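Local coordinates for probable ABC transporter extracellular-binding protein YckB (Bacillus subtilis, PDB 2IEE), which probably serves as the extracellular solute-binding component of a binding-protein-dependent (ABC) transport system, at residues Y107-Y111 with V250-I254; I202-P206 with A256-V261. One frame throughout, in Å; residues are numbered along the deposited sequence.

Contact 1 (Y107-Y111 with V250-I254); sequences YKYSY and VSKKI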
# COMPACT_ATOMS: atom_id res chain seq x y z
N TYR A 107 6.16 0.11 8.42
CA TYR A 107 4.91 0.02 9.17
C TYR A 107 3.83 -0.75 8.41
O TYR A 107 2.66 -0.76 8.79
CB TYR A 107 4.41 1.40 9.60
CG TYR A 107 4.62 2.55 8.64
CD1 TYR A 107 3.89 2.64 7.46
CD2 TYR A 107 5.50 3.58 8.95
CE1 TYR A 107 4.02 3.73 6.61
CE2 TYR A 107 5.64 4.69 8.11
CZ TYR A 107 4.90 4.75 6.94
OH TYR A 107 5.01 5.84 6.10
N LYS A 108 4.23 -1.41 7.32
CA LYS A 108 3.33 -2.24 6.53
C LYS A 108 4.12 -3.26 5.73
O LYS A 108 5.10 -2.93 5.08
CB LYS A 108 2.46 -1.40 5.58
CG LYS A 108 1.49 -2.26 4.76
CD LYS A 108 0.26 -1.48 4.26
CE LYS A 108 0.58 -0.56 3.09
NZ LYS A 108 0.95 -1.32 1.87
N TYR A 109 3.69 -4.51 5.82
CA TYR A 109 4.32 -5.61 5.10
C TYR A 109 3.22 -6.29 4.30
O TYR A 109 2.13 -6.52 4.82
CB TYR A 109 4.95 -6.60 6.07
CG TYR A 109 6.01 -6.00 6.98
CD1 TYR A 109 5.66 -5.17 8.04
CD2 TYR A 109 7.36 -6.27 6.78
CE1 TYR A 109 6.63 -4.62 8.88
CE2 TYR A 109 8.34 -5.73 7.61
CZ TYR A 109 7.96 -4.91 8.66
OH TYR A 109 8.92 -4.37 9.48
N SER A 110 3.50 -6.62 3.05
CA SER A 110 2.50 -7.26 2.23
C SER A 110 3.17 -8.02 1.10
O SER A 110 4.39 -8.20 1.09
CB SER A 110 1.54 -6.20 1.67
OG SER A 110 0.42 -6.80 1.03
N TYR A 111 2.35 -8.49 0.17
CA TYR A 111 2.80 -9.23 -1.00
C TYR A 111 1.60 -9.32 -1.95
O TYR A 111 0.47 -9.04 -1.56
CB TYR A 111 3.29 -10.63 -0.60
CG TYR A 111 2.33 -11.41 0.27
CD1 TYR A 111 1.21 -12.03 -0.28
CD2 TYR A 111 2.55 -11.53 1.63
CE1 TYR A 111 0.32 -12.74 0.53
CE2 TYR A 111 1.67 -12.23 2.45
CZ TYR A 111 0.55 -12.84 1.89
OH TYR A 111 -0.31 -13.53 2.71
N VAL A 250 -1.65 -5.14 9.18
CA VAL A 250 -0.59 -5.08 8.17
C VAL A 250 0.77 -4.61 8.69
O VAL A 250 1.74 -4.62 7.93
CB VAL A 250 -1.01 -4.16 7.00
CG1 VAL A 250 -2.40 -4.52 6.53
CG2 VAL A 250 -0.95 -2.70 7.44
N SER A 251 0.85 -4.23 9.96
CA SER A 251 2.10 -3.73 10.52
C SER A 251 3.11 -4.81 10.89
O SER A 251 4.25 -4.51 11.24
CB SER A 251 1.83 -2.85 11.75
OG SER A 251 1.39 -3.62 12.85
N LYS A 252 2.69 -6.07 10.82
CA LYS A 252 3.58 -7.18 11.15
C LYS A 252 3.73 -8.10 9.95
O LYS A 252 2.76 -8.38 9.24
CB LYS A 252 3.03 -7.96 12.34
CG LYS A 252 3.01 -7.14 13.62
CD LYS A 252 2.36 -7.88 14.77
CE LYS A 252 2.28 -7.00 16.00
NZ LYS A 252 1.61 -7.71 17.13
N LYS A 253 4.95 -8.57 9.71
CA LYS A 253 5.23 -9.45 8.58
C LYS A 253 4.53 -10.80 8.69
O LYS A 253 4.50 -11.42 9.75
CB LYS A 253 6.74 -9.68 8.46
CG LYS A 253 7.15 -10.47 7.23
CD LYS A 253 8.60 -10.92 7.35
CE LYS A 253 9.14 -11.43 6.03
NZ LYS A 253 9.27 -10.34 5.04
N ILE A 254 3.96 -11.24 7.58
CA ILE A 254 3.25 -12.51 7.52
C ILE A 254 4.23 -13.64 7.20
O ILE A 254 4.88 -13.62 6.16
CB ILE A 254 2.15 -12.50 6.43
CG1 ILE A 254 1.06 -11.50 6.80
CG2 ILE A 254 1.57 -13.90 6.26
CD1 ILE A 254 -0.05 -11.39 5.76
O HOH W 1 1.37 -8.08 6.94
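Lys-108 and Tyr-109 lie against Val-250 at the start of one of the two strands that link the lobes of this type II periplasmic-binding-protein fold, where the tail following helix 236-244 returns to the hinge. The pairing is brief. Tyr-109 N donates to Val-250 O at 2.9 Å in a fairly straight bond (N-H...O 158°), and a CA-H...O contact from Lys-108 CA to the same oxygen adds to it at 3.2 Å. The buried side is tight: the Lys-108 chain extends over Val-250, its CD 3.6 Å from Val-250 CG2, before bending away to carry NZ to a salt bridge with Asp-90 and a hydrogen bond with Gln-209. Helix 181-190 closes this side, Tyr-182 touching Val-250.

Towards solvent the contact is looser and rests on the Tyr-109 ring. With CG beside the backbone N (chi1 -59°), the ring lies across 251-253, CE1 3.4 Å from Ser-251 O. Lys-253 N sits over one ring face, and Lys-253 CB makes an off-centre CH-pi contact, 4.3 Å from the centroid and 28° off the normal; the exposed lysine chain crosses the tyrosine at about a right angle. Replacing this tyrosine by an alanine is likely to strip the aromatic cover from Ser-251 O and Lys-253 and leave the lysine stem freer to move. One water spans the two segments, giving a hydrogen to Tyr-109 O and another to Lys-252 O. Farther along, Ile-254 CD1 rests 3.7 Å from Tyr-111 OH.

Contact 2 (I202-P206 with A256-V261); sequences IKYMP and ADVQDV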
# COMPACT_ATOMS: atom_id res chain seq x y z
N ILE A 202 -1.11 -18.89 -4.35
CA ILE A 202 -0.31 -17.90 -5.05
C ILE A 202 0.03 -16.69 -4.19
O ILE A 202 -0.85 -15.97 -3.73
CB ILE A 202 -1.05 -17.44 -6.33
CG1 ILE A 202 -1.11 -18.62 -7.32
CG2 ILE A 202 -0.34 -16.25 -6.95
CD1 ILE A 202 -2.01 -18.37 -8.53
N LYS A 203 1.33 -16.49 -3.97
CA LYS A 203 1.86 -15.37 -3.20
C LYS A 203 3.15 -14.98 -3.92
O LYS A 203 4.00 -15.83 -4.18
CB LYS A 203 2.17 -15.79 -1.76
CG LYS A 203 0.98 -16.30 -0.94
CD LYS A 203 1.45 -16.80 0.43
CE LYS A 203 0.28 -17.19 1.34
NZ LYS A 203 -0.55 -18.29 0.78
N TYR A 204 3.31 -13.70 -4.24
CA TYR A 204 4.50 -13.26 -4.95
C TYR A 204 4.92 -11.83 -4.62
O TYR A 204 4.11 -11.01 -4.17
CB TYR A 204 4.27 -13.36 -6.46
CG TYR A 204 3.04 -12.60 -6.90
CD1 TYR A 204 1.77 -13.16 -6.77
CD2 TYR A 204 3.12 -11.28 -7.35
CE1 TYR A 204 0.63 -12.44 -7.06
CE2 TYR A 204 1.98 -10.54 -7.64
CZ TYR A 204 0.73 -11.14 -7.49
OH TYR A 204 -0.42 -10.42 -7.70
N MSE A 205 6.19 -11.55 -4.86
CA MSE A 205 6.77 -10.23 -4.66
C MSE A 205 6.53 -9.57 -3.31
O MSE A 205 5.78 -8.60 -3.21
CB MSE A 205 6.26 -9.29 -5.75
CG MSE A 205 6.95 -7.94 -5.76
SE MSE A 205 5.84 -6.60 -6.57
CE MSE A 205 5.34 -7.58 -8.16
N PRO A 206 7.17 -10.08 -2.25
CA PRO A 206 6.98 -9.48 -0.92
C PRO A 206 7.41 -8.01 -0.97
O PRO A 206 8.25 -7.63 -1.78
CB PRO A 206 7.87 -10.33 -0.03
CG PRO A 206 9.00 -10.71 -0.95
CD PRO A 206 8.25 -11.08 -2.22
N ALA A 256 4.88 -16.37 5.56
CA ALA A 256 4.30 -17.13 4.46
C ALA A 256 5.31 -17.49 3.38
O ALA A 256 6.39 -16.92 3.31
CB ALA A 256 3.14 -16.33 3.85
N ASP A 257 4.94 -18.46 2.55
CA ASP A 257 5.78 -18.93 1.46
C ASP A 257 5.57 -18.00 0.26
O ASP A 257 4.74 -18.28 -0.60
CB ASP A 257 5.38 -20.37 1.08
CG ASP A 257 6.40 -21.04 0.17
OD1 ASP A 257 6.70 -20.49 -0.91
OD2 ASP A 257 6.89 -22.13 0.54
N VAL A 258 6.33 -16.91 0.21
CA VAL A 258 6.20 -15.95 -0.88
C VAL A 258 7.26 -16.11 -1.96
O VAL A 258 8.46 -16.14 -1.68
CB VAL A 258 6.24 -14.50 -0.35
CG1 VAL A 258 5.88 -13.53 -1.46
CG2 VAL A 258 5.29 -14.35 0.82
N GLN A 259 6.81 -16.20 -3.20
CA GLN A 259 7.67 -16.39 -4.36
C GLN A 259 8.23 -15.08 -4.92
O GLN A 259 7.50 -14.09 -5.07
CB GLN A 259 6.88 -17.11 -5.45
CG GLN A 259 7.65 -17.45 -6.70
CD GLN A 259 6.79 -18.20 -7.70
OE1 GLN A 259 6.20 -19.23 -7.37
NE2 GLN A 259 6.71 -17.69 -8.92
N ASP A 260 9.52 -15.07 -5.23
CA ASP A 260 10.15 -13.88 -5.80
C ASP A 260 9.95 -13.88 -7.31
O ASP A 260 9.97 -14.94 -7.95
CB ASP A 260 11.65 -13.85 -5.49
CG ASP A 260 11.95 -13.26 -4.12
OD1 ASP A 260 11.59 -12.09 -3.87
OD2 ASP A 260 12.55 -13.98 -3.28
N VAL A 261 9.75 -12.70 -7.89
CA VAL A 261 9.55 -12.57 -9.33
C VAL A 261 10.53 -11.56 -9.92
O VAL A 261 10.95 -10.62 -9.24
CB VAL A 261 8.10 -12.12 -9.65
CG1 VAL A 261 7.88 -12.10 -11.16
CG2 VAL A 261 7.11 -13.07 -8.98
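Gln-259 O is gripped by two neighbouring residues of 202-206: the backbone N of Met-205 (selenomethionine in this crystal) donates a hydrogen bond of 2.9 Å nearly in line with the carbonyl bond, and Tyr-204 CA approaches at 3.1 Å in a CA-H...O contact. Together with Gln-259 N, which donates to Lys-203 O at 3.0 Å, this makes a single beta bridge with the bonding pattern of a parallel pair, Gln-259 straddling Tyr-204. It joins the C-terminal tail to hinge strand 197-214 of the type II periplasmic-binding-protein fold. The bridge stays single, consistent with the 80° between the end-to-end directions of 203-206 and 256-261. Gln-259 N lies above the carbonyl plane of Lys-203, 43° out of it. Before the bridge, the tail bends in an inverse gamma turn centred on Asp-257, closed by a weak bond from Val-258 N to Ala-256 O.

Apolar groups pack around the bridge. Val-258 has CG1 opposite its own backbone N (chi1 -171°), and this methyl presses closely on Pro-206 CD at 3.5 Å while lying 3.7 Å from Tyr-204 C; the Val-258 and Pro-206 side chains slide past each other in opposite directions. At the other end, the stem of Lys-203 runs along the turn, CD 3.8 Å from Ala-256 CB, and its amino end leads away from the tail. The Tyr-204 ring leaves the tail for Tyr-143 and Leu-127, its OH bonding to Thr-113 O; of its side chain, CB is the part that meets the tail, 3.8 Å from Val-261 CG2. On the exposed side, Asp-260 OD1 comes to 3.9 Å from Pro-206 CD.

How the contacts relate
Contacts 1 and 2 show one C-terminal tail meeting both strands of a hinge: 250-254 pairs with strand 108-116 and, a few residues on, 256-261 pairs with its antiparallel neighbour, 197-214. Along the chain the four segments alternate, and the centres of the contacts are about 13 Å apart. Tyr-111 joins them, with CB 3.7 Å from Tyr-204 O and 4.0 Å from Val-258 CG1, while its CE1 lies 3.9 Å from Lys-203 CG. In this family solute binds in the cleft between the lobes, and lobe movement is centred on such strands, so both contacts place the tail against the strands at the hinge.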